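Local coordinates for protein mucin-like protocadherin (PDB 6OAE) that probably mediates calcium-dependent adhesion between neighbouring microvilli of epithelial cells by pairing with CDHR2 through its extracellular cadherin repeats, the first two of which form this chain, at residues A[13-18]-A[89-95]; A[144-150]-A[171-177]. All coordinates share one frame; numbering follows the deposited sequence.

Contact 1 (A[13-18]-A[89-95]); sequences FEVEEN and SVLDVND. With CA (calcium ion), chain C; CA (calcium ion), chain D; CA (calcium ion), chain E.
Glu17 OE1 is gripped twice: it binds the calcium ion of chain C and, through its anti lone pair, accepts the backbone N-H of Val93, with OE1 to N at 2.8 Å. This is the calcium-binding linker between cadherin repeats, in which Asp92 to Asp95 belong to the DXNDN motif that follows the last strand of the first repeat. Strand 13-16 runs parallel to strand 89-91 and delivers Glu17 to the linker, its N bonded to Leu91 O at 3.0 Å. CG of Glu17 then sits between backbone N and carbonyl carbon (chi1 59°), and the extended chain beyond it carries the carboxylate in between two ions. OE2 binds the calcium of chain D. Asp95 approaches from the opposite direction and divides its oxygens likewise, OD1 to chain C and OD2 to chain D, the two carboxylate planes turned 64° apart. Asp92 OD1 and Val93 O add to the chain C site, which Glu63 and Asp131 help complete. Asn18 ND2 donates a hydrogen bond to Asp95 OD2, at 2.9 Å and from above that carboxylate plane, while Asn18 OD1 accepts a bond from a water held by the chain D ion. At the far end of the strand pair, another water joins Ser89 OG, at 2.7 Å, to Glu14 OE2.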
loop_
_atom_site.group_PDB
_atom_site.type_symbol
_atom_site.label_atom_id
_atom_site.label_comp_id
_atom_site.label_asym_id
_atom_site.label_seq_id
_atom_site.Cartn_x
_atom_site.Cartn_y
_atom_site.Cartn_z
ATOM N N PHE A 13 -4.400 8.819 -19.675
ATOM C CA PHE A 13 -3.849 7.444 -19.736
ATOM C C PHE A 13 -3.890 6.862 -18.342
ATOM O O PHE A 13 -3.642 7.602 -17.363
ATOM C CB PHE A 13 -2.431 7.465 -20.314
ATOM C CG PHE A 13 -2.396 8.050 -21.696
ATOM C CD1 PHE A 13 -2.335 9.427 -21.882
ATOM C CD2 PHE A 13 -2.490 7.230 -22.816
ATOM C CE1 PHE A 13 -2.338 9.961 -23.158
ATOM C CE2 PHE A 13 -2.497 7.763 -24.089
ATOM C CZ PHE A 13 -2.427 9.129 -24.265
ATOM N N GLU A 14 -4.182 5.572 -18.252
ATOM C CA GLU A 14 -4.108 4.817 -16.997
ATOM C C GLU A 14 -2.956 3.852 -17.156
ATOM O O GLU A 14 -2.949 3.155 -18.165
ATOM C CB GLU A 14 -5.425 4.114 -16.707
ATOM C CG GLU A 14 -6.437 5.035 -16.076
ATOM C CD GLU A 14 -7.635 4.305 -15.517
ATOM O OE1 GLU A 14 -7.772 3.090 -15.800
ATOM O OE2 GLU A 14 -8.403 4.948 -14.792
ATOM N N VAL A 15 -2.007 3.870 -16.216
ATOM C CA VAL A 15 -0.801 2.997 -16.243
ATOM C C VAL A 15 -0.683 2.359 -14.861
ATOM O O VAL A 15 -0.624 3.087 -13.898
ATOM C CB VAL A 15 0.472 3.772 -16.636
ATOM C CG1 VAL A 15 1.695 2.868 -16.656
ATOM C CG2 VAL A 15 0.317 4.474 -17.989
ATOM N N GLU A 16 -0.650 1.034 -14.793
ATOM C CA GLU A 16 -0.413 0.320 -13.516
ATOM C C GLU A 16 1.006 0.628 -13.067
ATOM O O GLU A 16 1.916 0.596 -13.909
ATOM C CB GLU A 16 -0.569 -1.188 -13.648
ATOM C CG GLU A 16 -1.954 -1.596 -14.065
ATOM C CD GLU A 16 -2.362 -2.990 -13.621
ATOM O OE1 GLU A 16 -1.469 -3.835 -13.339
ATOM O OE2 GLU A 16 -3.565 -3.214 -13.554
ATOM N N GLU A 17 1.188 0.921 -11.787
ATOM C CA GLU A 17 2.544 1.185 -11.255
ATOM C C GLU A 17 3.407 -0.039 -11.537
ATOM O O GLU A 17 2.846 -1.154 -11.673
ATOM C CB GLU A 17 2.517 1.536 -9.781
ATOM C CG GLU A 17 1.923 0.464 -8.896
ATOM C CD GLU A 17 2.238 0.679 -7.431
ATOM O OE1 GLU A 17 1.464 0.190 -6.596
ATOM O OE2 GLU A 17 3.250 1.324 -7.142
ATOM N N ASN A 18 4.719 0.176 -11.667
ATOM C CA ASN A 18 5.739 -0.866 -11.940
ATOM C C ASN A 18 5.647 -1.358 -13.392
ATOM O O ASN A 18 6.359 -2.292 -13.706
ATOM C CB ASN A 18 5.671 -2.011 -10.920
ATOM C CG ASN A 18 5.726 -1.477 -9.506
ATOM O OD1 ASN A 18 6.403 -0.481 -9.248
ATOM N ND2 ASN A 18 5.013 -2.117 -8.590
ATOM N N SER A 89 -2.684 8.789 -15.079
ATOM C CA SER A 89 -3.234 8.332 -13.800
ATOM C C SER A 89 -2.565 6.991 -13.479
ATOM O O SER A 89 -2.778 6.032 -14.230
ATOM C CB SER A 89 -4.710 8.236 -13.878
ATOM O OG SER A 89 -5.210 7.702 -12.673
ATOM N N VAL A 90 -1.782 6.932 -12.403
ATOM C CA VAL A 90 -1.060 5.704 -11.987
ATOM C C VAL A 90 -1.994 4.875 -11.101
ATOM O O VAL A 90 -2.550 5.433 -10.142
ATOM C CB VAL A 90 0.250 6.037 -11.261
ATOM C CG1 VAL A 90 0.983 4.765 -10.867
ATOM C CG2 VAL A 90 1.138 6.943 -12.099
ATOM N N LEU A 91 -2.130 3.587 -11.397
ATOM C CA LEU A 91 -3.042 2.670 -10.680
ATOM C C LEU A 91 -2.235 1.906 -9.637
ATOM O O LEU A 91 -1.136 1.389 -9.958
ATOM C CB LEU A 91 -3.712 1.694 -11.645
ATOM C CG LEU A 91 -4.514 2.318 -12.783
ATOM C CD1 LEU A 91 -5.171 1.230 -13.621
ATOM C CD2 LEU A 91 -5.545 3.313 -12.266
ATOM N N ASP A 92 -2.782 1.829 -8.434
ATOM C CA ASP A 92 -2.134 1.121 -7.309
ATOM C C ASP A 92 -2.142 -0.383 -7.588
ATOM O O ASP A 92 -3.169 -0.931 -8.105
ATOM C CB ASP A 92 -2.802 1.449 -5.973
ATOM C CG ASP A 92 -2.118 0.747 -4.815
ATOM O OD1 ASP A 92 -0.836 0.678 -4.819
ATOM O OD2 ASP A 92 -2.857 0.228 -3.937
ATOM N N VAL A 93 -1.026 -1.016 -7.271
ATOM C CA VAL A 93 -0.809 -2.484 -7.287
ATOM C C VAL A 93 -0.483 -2.883 -5.840
ATOM O O VAL A 93 0.118 -2.052 -5.100
ATOM C CB VAL A 93 0.315 -2.840 -8.281
ATOM C CG1 VAL A 93 0.855 -4.259 -8.090
ATOM C CG2 VAL A 93 -0.140 -2.622 -9.728
ATOM N N ASN A 94 -0.871 -4.085 -5.435
ATOM C CA ASN A 94 -0.478 -4.647 -4.118
ATOM C C ASN A 94 0.987 -5.073 -4.244
ATOM O O ASN A 94 1.246 -6.263 -4.527
ATOM C CB ASN A 94 -1.439 -5.771 -3.685
ATOM C CG ASN A 94 -1.064 -6.345 -2.336
ATOM O OD1 ASN A 94 -0.219 -5.778 -1.654
ATOM N ND2 ASN A 94 -1.673 -7.463 -1.957
ATOM N N ASP A 95 1.924 -4.134 -4.075
ATOM C CA ASP A 95 3.372 -4.362 -4.323
ATOM C C ASP A 95 4.196 -4.227 -3.027
ATOM O O ASP A 95 5.445 -4.319 -3.117
ATOM C CB ASP A 95 3.894 -3.444 -5.444
ATOM C CG ASP A 95 3.828 -1.950 -5.193
ATOM O OD1 ASP A 95 2.990 -1.514 -4.383
ATOM O OD2 ASP A 95 4.629 -1.191 -5.842
HETATM CA CA CA C . 1.180 -0.109 -4.286
HETATM CA CA CA D . 4.869 0.979 -5.458
HETATM CA CA CA E . 0.191 -4.698 0.409
HETATM O O HOH W 1 -7.721 6.860 -13.327
HETATM O O HOH W 2 6.778 0.772 -6.910
#

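Contact 2 (A[144-150]-A[171-177]); sequences TAGASDY and ERPNMTF
Tyr150 lies across Met175 and ends against Arg172, and each part of its side chain has a different partner. CB lies 3.8 Å from Met175 SD. With CG anti to the carbonyl carbon, the ring is directed along Met175 toward Arg172. The same sulfur follows it, coming within 3.6 Å of CD1. This is a Met-aromatic contact, the sulfur 4.1 Å from the ring centroid and oblique to it, 32° off the normal, with the two side chains crossing at about a right angle. Further out, CE1 meets the CD and NH2 of Arg172, the former at 3.6 Å. At the tip, OH accepts a weak hydrogen bond from Arg172 NH2, bent to 128° at the hydrogen; it reaches the guanidinium at its edge, although ring and guanidinium planes are 44° apart. A long salt bridge from Glu171 OE1 draws on the same NH2.

In the second cadherin repeat, a beta sandwich, the loop joining strands 137-142 and 151-155 thus folds onto the beginning of strand 174-182. The loop opens with a type II turn from Thr144 to Ala147. Its first residue docks on the strand: Thr144 OG1 accepts the N-H of Thr176 at 3.0 Å, a nearly straight bond, and Thr144 N returns a weak bond to Thr176 O. At the last residue of the turn, Ala147 CB packs on the Met175 side chain and lies 3.6 Å from Phe177 CZ. The Phe177 ring offers its edge to the carbonyl of the same alanine, CZ standing 3.3 Å from Ala147 O. That oxygen also takes the N-H of Tyr150 and lies in the plane of the tyrosine ring, at its edge.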
loop_
_atom_site.group_PDB
_atom_site.type_symbol
_atom_site.label_atom_id
_atom_site.label_comp_id
_atom_site.label_asym_id
_atom_site.label_seq_id
_atom_site.Cartn_x
_atom_site.Cartn_y
_atom_site.Cartn_z
ATOM N N THR A 144 1.178 -22.854 21.995
ATOM C CA THR A 144 1.066 -23.767 23.162
ATOM C C THR A 144 -0.403 -24.218 23.252
ATOM O O THR A 144 -1.295 -23.373 23.070
ATOM C CB THR A 144 1.681 -23.092 24.393
ATOM O OG1 THR A 144 1.050 -21.829 24.621
ATOM C CG2 THR A 144 3.174 -22.882 24.232
ATOM N N ALA A 145 -0.644 -25.512 23.485
ATOM C CA ALA A 145 -1.998 -26.129 23.457
ATOM C C ALA A 145 -2.886 -25.488 24.536
ATOM O O ALA A 145 -2.415 -25.296 25.679
ATOM C CB ALA A 145 -1.910 -27.634 23.627
ATOM N N GLY A 146 -4.123 -25.142 24.170
ATOM C CA GLY A 146 -5.110 -24.537 25.081
ATOM C C GLY A 146 -5.052 -23.016 25.101
ATOM O O GLY A 146 -5.965 -22.439 25.651
ATOM N N ALA A 147 -4.037 -22.386 24.510
ATOM C CA ALA A 147 -3.829 -20.918 24.586
ATOM C C ALA A 147 -5.057 -20.164 24.049
ATOM O O ALA A 147 -5.469 -19.159 24.676
ATOM C CB ALA A 147 -2.575 -20.534 23.850
ATOM N N SER A 148 -5.639 -20.619 22.941
ATOM C CA SER A 148 -6.813 -19.957 22.318
ATOM C C SER A 148 -8.063 -20.071 23.206
ATOM O O SER A 148 -9.016 -19.387 22.898
ATOM C CB SER A 148 -7.082 -20.472 20.937
ATOM O OG SER A 148 -7.393 -21.849 20.981
ATOM N N ASP A 149 -8.066 -20.904 24.254
ATOM C CA ASP A 149 -9.166 -20.940 25.258
ATOM C C ASP A 149 -9.207 -19.604 26.026
ATOM O O ASP A 149 -10.276 -19.241 26.501
ATOM C CB ASP A 149 -9.013 -22.085 26.267
ATOM C CG ASP A 149 -8.930 -23.495 25.685
ATOM O OD1 ASP A 149 -9.217 -23.671 24.484
ATOM O OD2 ASP A 149 -8.573 -24.423 26.467
ATOM N N TYR A 150 -8.087 -18.879 26.126
ATOM C CA TYR A 150 -7.962 -17.708 27.022
ATOM C C TYR A 150 -8.025 -16.370 26.297
ATOM O O TYR A 150 -8.469 -15.439 26.932
ATOM C CB TYR A 150 -6.648 -17.780 27.783
ATOM C CG TYR A 150 -6.604 -18.949 28.726
ATOM C CD1 TYR A 150 -6.149 -20.181 28.290
ATOM C CD2 TYR A 150 -7.044 -18.836 30.039
ATOM C CE1 TYR A 150 -6.100 -21.274 29.140
ATOM C CE2 TYR A 150 -6.995 -19.923 30.907
ATOM C CZ TYR A 150 -6.524 -21.146 30.454
ATOM O OH TYR A 150 -6.477 -22.239 31.281
ATOM N N GLU A 171 -2.095 -23.358 36.626
ATOM C CA GLU A 171 -2.479 -24.270 35.535
ATOM C C GLU A 171 -1.750 -23.853 34.257
ATOM O O GLU A 171 -1.181 -24.733 33.582
ATOM C CB GLU A 171 -3.996 -24.241 35.417
ATOM C CG GLU A 171 -4.522 -25.157 34.355
ATOM C CD GLU A 171 -6.029 -25.264 34.332
ATOM O OE1 GLU A 171 -6.565 -25.761 33.321
ATOM O OE2 GLU A 171 -6.650 -24.879 35.319
ATOM N N ARG A 172 -1.737 -22.560 33.934
ATOM C CA ARG A 172 -1.166 -22.099 32.637
ATOM C C ARG A 172 -0.575 -20.699 32.796
ATOM O O ARG A 172 -1.243 -19.705 32.528
ATOM C CB ARG A 172 -2.251 -22.212 31.567
ATOM C CG ARG A 172 -1.698 -22.137 30.157
ATOM C CD ARG A 172 -2.736 -22.490 29.126
ATOM N NE ARG A 172 -2.819 -23.928 28.922
ATOM C CZ ARG A 172 -3.737 -24.753 29.436
ATOM N NH1 ARG A 172 -3.666 -26.042 29.150
ATOM N NH2 ARG A 172 -4.711 -24.316 30.224
ATOM N N PRO A 173 0.683 -20.585 33.266
ATOM C CA PRO A 173 1.318 -19.283 33.452
ATOM C C PRO A 173 1.860 -18.662 32.161
ATOM O O PRO A 173 2.121 -17.487 32.193
ATOM C CB PRO A 173 2.497 -19.590 34.368
ATOM C CG PRO A 173 2.879 -21.008 33.966
ATOM C CD PRO A 173 1.567 -21.694 33.659
ATOM N N ASN A 174 2.044 -19.471 31.109
ATOM C CA ASN A 174 2.602 -19.030 29.794
ATOM C C ASN A 174 1.659 -19.474 28.682
ATOM O O ASN A 174 1.260 -20.665 28.676
ATOM C CB ASN A 174 4.015 -19.565 29.510
ATOM C CG ASN A 174 4.509 -19.269 28.100
ATOM O OD1 ASN A 174 3.995 -19.809 27.112
ATOM N ND2 ASN A 174 5.518 -18.421 27.990
ATOM N N MET A 175 1.316 -18.549 27.780
ATOM C CA MET A 175 0.505 -18.815 26.564
ATOM C C MET A 175 1.232 -18.132 25.404
ATOM O O MET A 175 1.472 -16.913 25.499
ATOM C CB MET A 175 -0.922 -18.274 26.680
ATOM C CG MET A 175 -1.852 -19.212 27.436
ATOM S SD MET A 175 -2.990 -18.429 28.585
ATOM C CE MET A 175 -1.841 -17.546 29.629
ATOM N N THR A 176 1.587 -18.879 24.364
ATOM C CA THR A 176 2.276 -18.306 23.185
ATOM C C THR A 176 1.397 -18.472 21.952
ATOM O O THR A 176 0.754 -19.535 21.788
ATOM C CB THR A 176 3.683 -18.876 23.024
ATOM O OG1 THR A 176 4.369 -18.569 24.236
ATOM C CG2 THR A 176 4.428 -18.270 21.859
ATOM N N PHE A 177 1.393 -17.434 21.119
ATOM C CA PHE A 177 0.607 -17.347 19.874
ATOM C C PHE A 177 1.492 -16.925 18.715
ATOM O O PHE A 177 2.447 -16.169 18.932
ATOM C CB PHE A 177 -0.484 -16.292 19.993
ATOM C CG PHE A 177 -1.537 -16.599 21.017
ATOM C CD1 PHE A 177 -2.573 -17.458 20.719
ATOM C CD2 PHE A 177 -1.494 -16.009 22.265
ATOM C CE1 PHE A 177 -3.560 -17.728 21.660
ATOM C CE2 PHE A 177 -2.470 -16.294 23.212
ATOM C CZ PHE A 177 -3.505 -17.155 22.905
#

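The two contacts do not touch: their centres are 44 Å apart and their nearest atoms about 23 Å. Contact 1 lies near the middle of the elongated chain, its centre 12 Å from that of the chain, where the first repeat meets the second at the calcium sites. Contact 2 lies 34 Å from the chain centre, within the second repeat. Both repeats carry a mixed sheet of the same strand order, first parallel to last; contact 1 uses the parallel pair at its border, contact 2 an inner strand. One metal site connects them indirectly: Asn94 of contact 1 shares the chain E calcium with Asp183, which directly follows strand 174-182, the strand of contact 2.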